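Long-range contact in putative fimbrium tip subunit Fim1F (Parabacteroides distasonis, PDB 3R4R), which is a putative component of the fimbrium tip, part of the cell-surface filaments that mediate adhesion and biofilm formation: residues 131-143 / 219-232. Numbering follows the deposited sequence.
Sequences TIAKGPVTASLLV and LAYPTTKPVTFYTY. With EDO (1,2-ethanediol), chain F; SO4 (sulfate ion), chain C; EDO (1,2-ethanediol), chain H.
The P136 ring wedges between Y230 and Y232 of segment 219-232. Its CD stands over the centre of the Y232 ring, 3.7 Å from the centroid and 11° off the normal, a CH-pi contact. Its CB meets Y230 CB at 3.5 Å, and its CG rests against the T231 backbone between the two tyrosines. The CG of L219 is anti to the backbone N (chi1 -179°), carrying the fork of the side chain to the loop, where CD2 meets P136 CD at 3.8 Å and CD1 meets G135 CA at 4.0 Å. L142 lies over one face of the Y230 ring, CD2 4.1 Å from the centroid and displaced toward the rim, in a second CH-pi contact.

In fold terms, the loop that follows strand 131-132 packs here on strand 228-232, which pairs antiparallel with strand 161-179; segment 219-232 falls within the C-terminal family region, of the transthyretin clan, of this FimA/Mfa1-family protein. L142 and A139 also touch helix 39-42, whose E41 hydrogen-bonds the Y230 hydroxyl.

Further out, a 1,2-ethanediol, probably from the crystallisation liquor, bridges the backbones: its O2 accepts from Y230 N and its O1 donates to P136 O. At the other polar edge, Y232 OH donates to K134 O over 2.7 Å, at a C=O...donor angle of 154° and somewhat out of the carbonyl plane. A water donates to the same hydroxyl and accepts from V143 N, while the methyls I132 CD1 and V143 CG2 pack against the hydroxyl, both side chains crossing Y232 at about a right angle. A leucine in place of Y232 would probably leave K134 O and the water without their hydroxyl partner and deprive P136 CD of its aromatic face.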
loop_
_atom_site.group_PDB
_atom_site.type_symbol
_atom_site.label_atom_id
_atom_site.label_comp_id
_atom_site.label_asym_id
_atom_site.label_seq_id
_atom_site.Cartn_x
_atom_site.Cartn_y
_atom_site.Cartn_z
ATOM N N THR A 131 -13.730 -0.695 -3.909
ATOM C CA THR A 131 -13.292 -0.017 -2.704
ATOM C C THR A 131 -13.222 -1.043 -1.589
ATOM O O THR A 131 -14.212 -1.756 -1.350
ATOM C CB THR A 131 -14.214 1.175 -2.345
ATOM O OG1 THR A 131 -14.148 2.160 -3.372
ATOM C CG2 THR A 131 -13.854 1.827 -1.004
ATOM N N ILE A 132 -12.045 -1.121 -0.929
ATOM C CA ILE A 132 -11.833 -1.961 0.238
ATOM C C ILE A 132 -11.881 -1.026 1.447
ATOM O O ILE A 132 -11.390 0.100 1.352
ATOM C CB ILE A 132 -10.539 -2.845 0.176
ATOM C CG1 ILE A 132 -9.229 -1.997 0.095
ATOM C CG2 ILE A 132 -10.659 -3.901 -0.947
ATOM C CD1 ILE A 132 -7.946 -2.747 0.039
ATOM N N ALA A 133 -12.524 -1.468 2.552
ATOM C CA ALA A 133 -12.722 -0.664 3.770
ATOM C C ALA A 133 -11.976 -1.250 4.984
ATOM O O ALA A 133 -12.321 -0.928 6.130
ATOM C CB ALA A 133 -14.207 -0.561 4.086
ATOM N N LYS A 134 -10.945 -2.091 4.740
ATOM C CA LYS A 134 -10.138 -2.667 5.821
ATOM C C LYS A 134 -8.822 -1.901 5.886
ATOM O O LYS A 134 -7.920 -2.090 5.052
ATOM C CB LYS A 134 -9.927 -4.193 5.676
ATOM C CG LYS A 134 -11.235 -4.960 5.953
ATOM C CD LYS A 134 -11.107 -6.462 5.997
ATOM C CE LYS A 134 -12.458 -7.101 6.269
ATOM N NZ LYS A 134 -12.397 -8.587 6.257
ATOM N N GLY A 135 -8.778 -1.010 6.875
ATOM C CA GLY A 135 -7.683 -0.098 7.152
ATOM C C GLY A 135 -6.330 -0.678 7.495
ATOM O O GLY A 135 -6.237 -1.762 8.069
ATOM N N PRO A 136 -5.252 0.076 7.190
ATOM C CA PRO A 136 -3.887 -0.393 7.534
ATOM C C PRO A 136 -3.620 -0.310 9.052
ATOM O O PRO A 136 -3.625 0.769 9.624
ATOM C CB PRO A 136 -2.979 0.555 6.744
ATOM C CG PRO A 136 -3.785 1.764 6.501
ATOM C CD PRO A 136 -5.233 1.388 6.515
ATOM N N VAL A 137 -3.463 -1.468 9.724
ATOM C CA VAL A 137 -3.274 -1.516 11.184
ATOM C C VAL A 137 -2.062 -2.406 11.563
ATOM O O VAL A 137 -1.238 -2.009 12.376
ATOM C CB VAL A 137 -4.540 -2.025 11.953
ATOM C CG1 VAL A 137 -4.351 -1.842 13.475
ATOM C CG2 VAL A 137 -5.809 -1.334 11.496
ATOM N N THR A 138 -2.021 -3.631 11.027
ATOM C CA THR A 138 -0.983 -4.645 11.264
ATOM C C THR A 138 0.099 -4.500 10.180
ATOM O O THR A 138 -0.204 -4.547 8.987
ATOM C CB THR A 138 -1.646 -6.039 11.271
ATOM O OG1 THR A 138 -2.720 -6.034 12.226
ATOM C CG2 THR A 138 -0.666 -7.172 11.569
ATOM N N ALA A 139 1.359 -4.315 10.617
ATOM C CA ALA A 139 2.551 -4.138 9.773
ATOM C C ALA A 139 2.745 -5.312 8.801
ATOM O O ALA A 139 3.081 -5.086 7.641
ATOM C CB ALA A 139 3.790 -3.991 10.650
ATOM N N SER A 140 2.486 -6.544 9.267
ATOM C CA SER A 140 2.636 -7.780 8.499
ATOM C C SER A 140 1.384 -8.090 7.607
ATOM O O SER A 140 1.413 -9.051 6.840
ATOM C CB SER A 140 2.894 -8.946 9.453
ATOM O OG SER A 140 1.912 -8.996 10.473
ATOM N N LEU A 141 0.326 -7.263 7.663
ATOM C CA LEU A 141 -0.859 -7.471 6.834
ATOM C C LEU A 141 -1.250 -6.120 6.180
ATOM O O LEU A 141 -2.398 -5.707 6.216
ATOM C CB LEU A 141 -2.013 -8.090 7.646
ATOM C CG LEU A 141 -3.185 -8.713 6.844
ATOM C CD1 LEU A 141 -2.767 -10.017 6.140
ATOM C CD2 LEU A 141 -4.365 -9.002 7.753
ATOM N N LEU A 142 -0.270 -5.434 5.594
ATOM C CA LEU A 142 -0.460 -4.178 4.854
ATOM C C LEU A 142 -0.729 -4.494 3.380
ATOM O O LEU A 142 -0.030 -5.324 2.797
ATOM C CB LEU A 142 0.744 -3.232 4.999
ATOM C CG LEU A 142 1.001 -2.631 6.394
ATOM C CD1 LEU A 142 2.379 -1.957 6.458
ATOM C CD2 LEU A 142 -0.158 -1.743 6.874
ATOM N N VAL A 143 -1.735 -3.852 2.786
ATOM C CA VAL A 143 -2.145 -4.145 1.426
ATOM C C VAL A 143 -1.153 -3.495 0.450
ATOM O O VAL A 143 -0.783 -2.318 0.598
ATOM C CB VAL A 143 -3.621 -3.697 1.142
ATOM C CG1 VAL A 143 -4.000 -3.873 -0.324
ATOM C CG2 VAL A 143 -4.604 -4.456 2.035
ATOM N N LEU A 219 -10.608 5.818 10.309
ATOM C CA LEU A 219 -9.699 4.818 10.871
ATOM C C LEU A 219 -9.308 5.257 12.256
ATOM O O LEU A 219 -8.638 6.275 12.422
ATOM C CB LEU A 219 -8.462 4.591 9.984
ATOM C CG LEU A 219 -7.423 3.536 10.434
ATOM C CD1 LEU A 219 -8.026 2.132 10.496
ATOM C CD2 LEU A 219 -6.254 3.535 9.487
ATOM N N ALA A 220 -9.745 4.504 13.261
ATOM C CA ALA A 220 -9.478 4.849 14.648
ATOM C C ALA A 220 -8.026 4.750 14.967
ATOM O O ALA A 220 -7.347 3.834 14.492
ATOM C CB ALA A 220 -10.256 3.934 15.573
ATOM N N TYR A 221 -7.541 5.694 15.783
ATOM C CA TYR A 221 -6.190 5.666 16.324
ATOM C C TYR A 221 -6.149 4.606 17.420
ATOM O O TYR A 221 -6.973 4.678 18.330
ATOM C CB TYR A 221 -5.788 7.047 16.825
ATOM C CG TYR A 221 -4.414 7.137 17.437
ATOM C CD1 TYR A 221 -3.271 6.928 16.667
ATOM C CD2 TYR A 221 -4.243 7.562 18.755
ATOM C CE1 TYR A 221 -1.998 7.020 17.227
ATOM C CE2 TYR A 221 -2.973 7.727 19.303
ATOM C CZ TYR A 221 -1.850 7.476 18.527
ATOM O OH TYR A 221 -0.587 7.636 19.058
ATOM N N PRO A 222 -5.270 3.578 17.330
ATOM C CA PRO A 222 -5.283 2.507 18.340
ATOM C C PRO A 222 -5.163 3.028 19.777
ATOM O O PRO A 222 -4.609 4.086 20.027
ATOM C CB PRO A 222 -4.059 1.669 17.969
ATOM C CG PRO A 222 -3.919 1.866 16.499
ATOM C CD PRO A 222 -4.255 3.309 16.289
ATOM N N THR A 223 -5.701 2.248 20.720
ATOM C CA THR A 223 -5.721 2.529 22.161
ATOM C C THR A 223 -4.303 2.345 22.761
ATOM O O THR A 223 -4.054 2.799 23.886
ATOM C CB THR A 223 -6.761 1.620 22.855
ATOM O OG1 THR A 223 -6.487 0.244 22.556
ATOM C CG2 THR A 223 -8.178 1.951 22.426
ATOM N N THR A 224 -3.370 1.726 21.987
ATOM C CA THR A 224 -1.958 1.520 22.372
ATOM C C THR A 224 -1.151 2.801 22.069
ATOM O O THR A 224 0.011 2.895 22.456
ATOM C CB THR A 224 -1.360 0.291 21.656
ATOM O OG1 THR A 224 -1.508 0.446 20.231
ATOM C CG2 THR A 224 -1.993 -1.041 22.125
ATOM N N LYS A 225 -1.795 3.796 21.391
ATOM C CA LYS A 225 -1.246 5.102 20.992
ATOM C C LYS A 225 0.160 4.927 20.360
ATOM O O LYS A 225 1.139 5.408 20.923
ATOM C CB LYS A 225 -1.197 6.093 22.174
ATOM C CG LYS A 225 -2.584 6.355 22.758
ATOM C CD LYS A 225 -2.612 7.466 23.787
ATOM C CE LYS A 225 -3.972 7.606 24.452
ATOM N NZ LYS A 225 -5.086 7.837 23.486
ATOM N N PRO A 226 0.281 4.218 19.211
ATOM C CA PRO A 226 1.621 4.013 18.617
ATOM C C PRO A 226 2.193 5.281 17.988
ATOM O O PRO A 226 1.465 6.182 17.573
ATOM C CB PRO A 226 1.381 2.947 17.543
ATOM C CG PRO A 226 -0.050 3.099 17.175
ATOM C CD PRO A 226 -0.773 3.562 18.404
ATOM N N VAL A 227 3.529 5.320 17.923
ATOM C CA VAL A 227 4.373 6.406 17.412
ATOM C C VAL A 227 4.509 6.222 15.874
ATOM O O VAL A 227 4.601 7.217 15.172
ATOM C CB VAL A 227 5.712 6.352 18.212
ATOM C CG1 VAL A 227 6.929 6.806 17.426
ATOM C CG2 VAL A 227 5.574 7.118 19.505
ATOM N N THR A 228 4.454 4.988 15.369
ATOM C CA THR A 228 4.437 4.686 13.936
ATOM C C THR A 228 3.020 4.168 13.608
ATOM O O THR A 228 2.544 3.207 14.212
ATOM C CB THR A 228 5.568 3.710 13.503
ATOM O OG1 THR A 228 6.856 4.325 13.701
ATOM C CG2 THR A 228 5.426 3.258 12.019
ATOM N N PHE A 229 2.347 4.821 12.669
ATOM C CA PHE A 229 0.984 4.450 12.300
ATOM C C PHE A 229 0.802 4.618 10.763
ATOM O O PHE A 229 1.702 5.153 10.088
ATOM C CB PHE A 229 -0.039 5.283 13.113
ATOM C CG PHE A 229 0.220 6.762 13.119
ATOM C CD1 PHE A 229 1.069 7.328 14.068
ATOM C CD2 PHE A 229 -0.425 7.597 12.219
ATOM C CE1 PHE A 229 1.326 8.705 14.066
ATOM C CE2 PHE A 229 -0.188 8.974 12.227
ATOM C CZ PHE A 229 0.711 9.516 13.137
ATOM N N TYR A 230 -0.331 4.097 10.220
ATOM C CA TYR A 230 -0.628 4.056 8.789
ATOM C C TYR A 230 -1.997 4.612 8.441
ATOM O O TYR A 230 -2.883 4.671 9.287
ATOM C CB TYR A 230 -0.579 2.604 8.267
ATOM C CG TYR A 230 0.622 1.802 8.700
ATOM C CD1 TYR A 230 1.847 1.932 8.048
ATOM C CD2 TYR A 230 0.548 0.931 9.785
ATOM C CE1 TYR A 230 2.982 1.258 8.500
ATOM C CE2 TYR A 230 1.682 0.261 10.253
ATOM C CZ TYR A 230 2.893 0.419 9.599
ATOM O OH TYR A 230 3.982 -0.304 9.991
ATOM N N THR A 231 -2.177 4.959 7.160
ATOM C CA THR A 231 -3.418 5.467 6.577
ATOM C C THR A 231 -3.407 5.278 5.054
ATOM O O THR A 231 -2.340 5.308 4.422
ATOM C CB THR A 231 -3.644 6.956 6.935
ATOM O OG1 THR A 231 -4.849 7.406 6.322
ATOM C CG2 THR A 231 -2.498 7.866 6.489
ATOM N N TYR A 232 -4.610 5.136 4.458
ATOM C CA TYR A 232 -4.716 5.160 3.025
ATOM C C TYR A 232 -4.740 6.629 2.611
ATOM O O TYR A 232 -5.116 7.462 3.441
ATOM C CB TYR A 232 -5.940 4.372 2.523
ATOM C CG TYR A 232 -5.958 2.882 2.776
ATOM C CD1 TYR A 232 -4.921 2.067 2.319
ATOM C CD2 TYR A 232 -7.109 2.254 3.239
ATOM C CE1 TYR A 232 -4.953 0.684 2.496
ATOM C CE2 TYR A 232 -7.184 0.863 3.353
ATOM C CZ TYR A 232 -6.095 0.083 2.995
ATOM O OH TYR A 232 -6.143 -1.279 3.135
HETATM C C1 EDO F . -3.722 3.130 12.488
HETATM O O1 EDO F . -4.706 2.086 12.392
HETATM C C2 EDO F . -2.424 2.580 13.073
HETATM O O2 EDO F . -1.557 2.058 12.063
HETATM S S SO4 C . 5.412 2.267 18.338
HETATM O O1 SO4 C . 4.346 1.411 17.794
HETATM O O2 SO4 C . 6.389 1.431 19.068
HETATM O O3 SO4 C . 6.101 2.949 17.213
HETATM O O4 SO4 C . 4.852 3.233 19.266
HETATM C C1 EDO H . -13.995 -5.634 1.269
HETATM O O1 EDO H . -14.991 -4.874 0.553
HETATM C C2 EDO H . -13.234 -4.796 2.294
HETATM O O2 EDO H . -14.079 -4.317 3.360
HETATM O O HOH W 1 -3.530 -2.083 4.351
#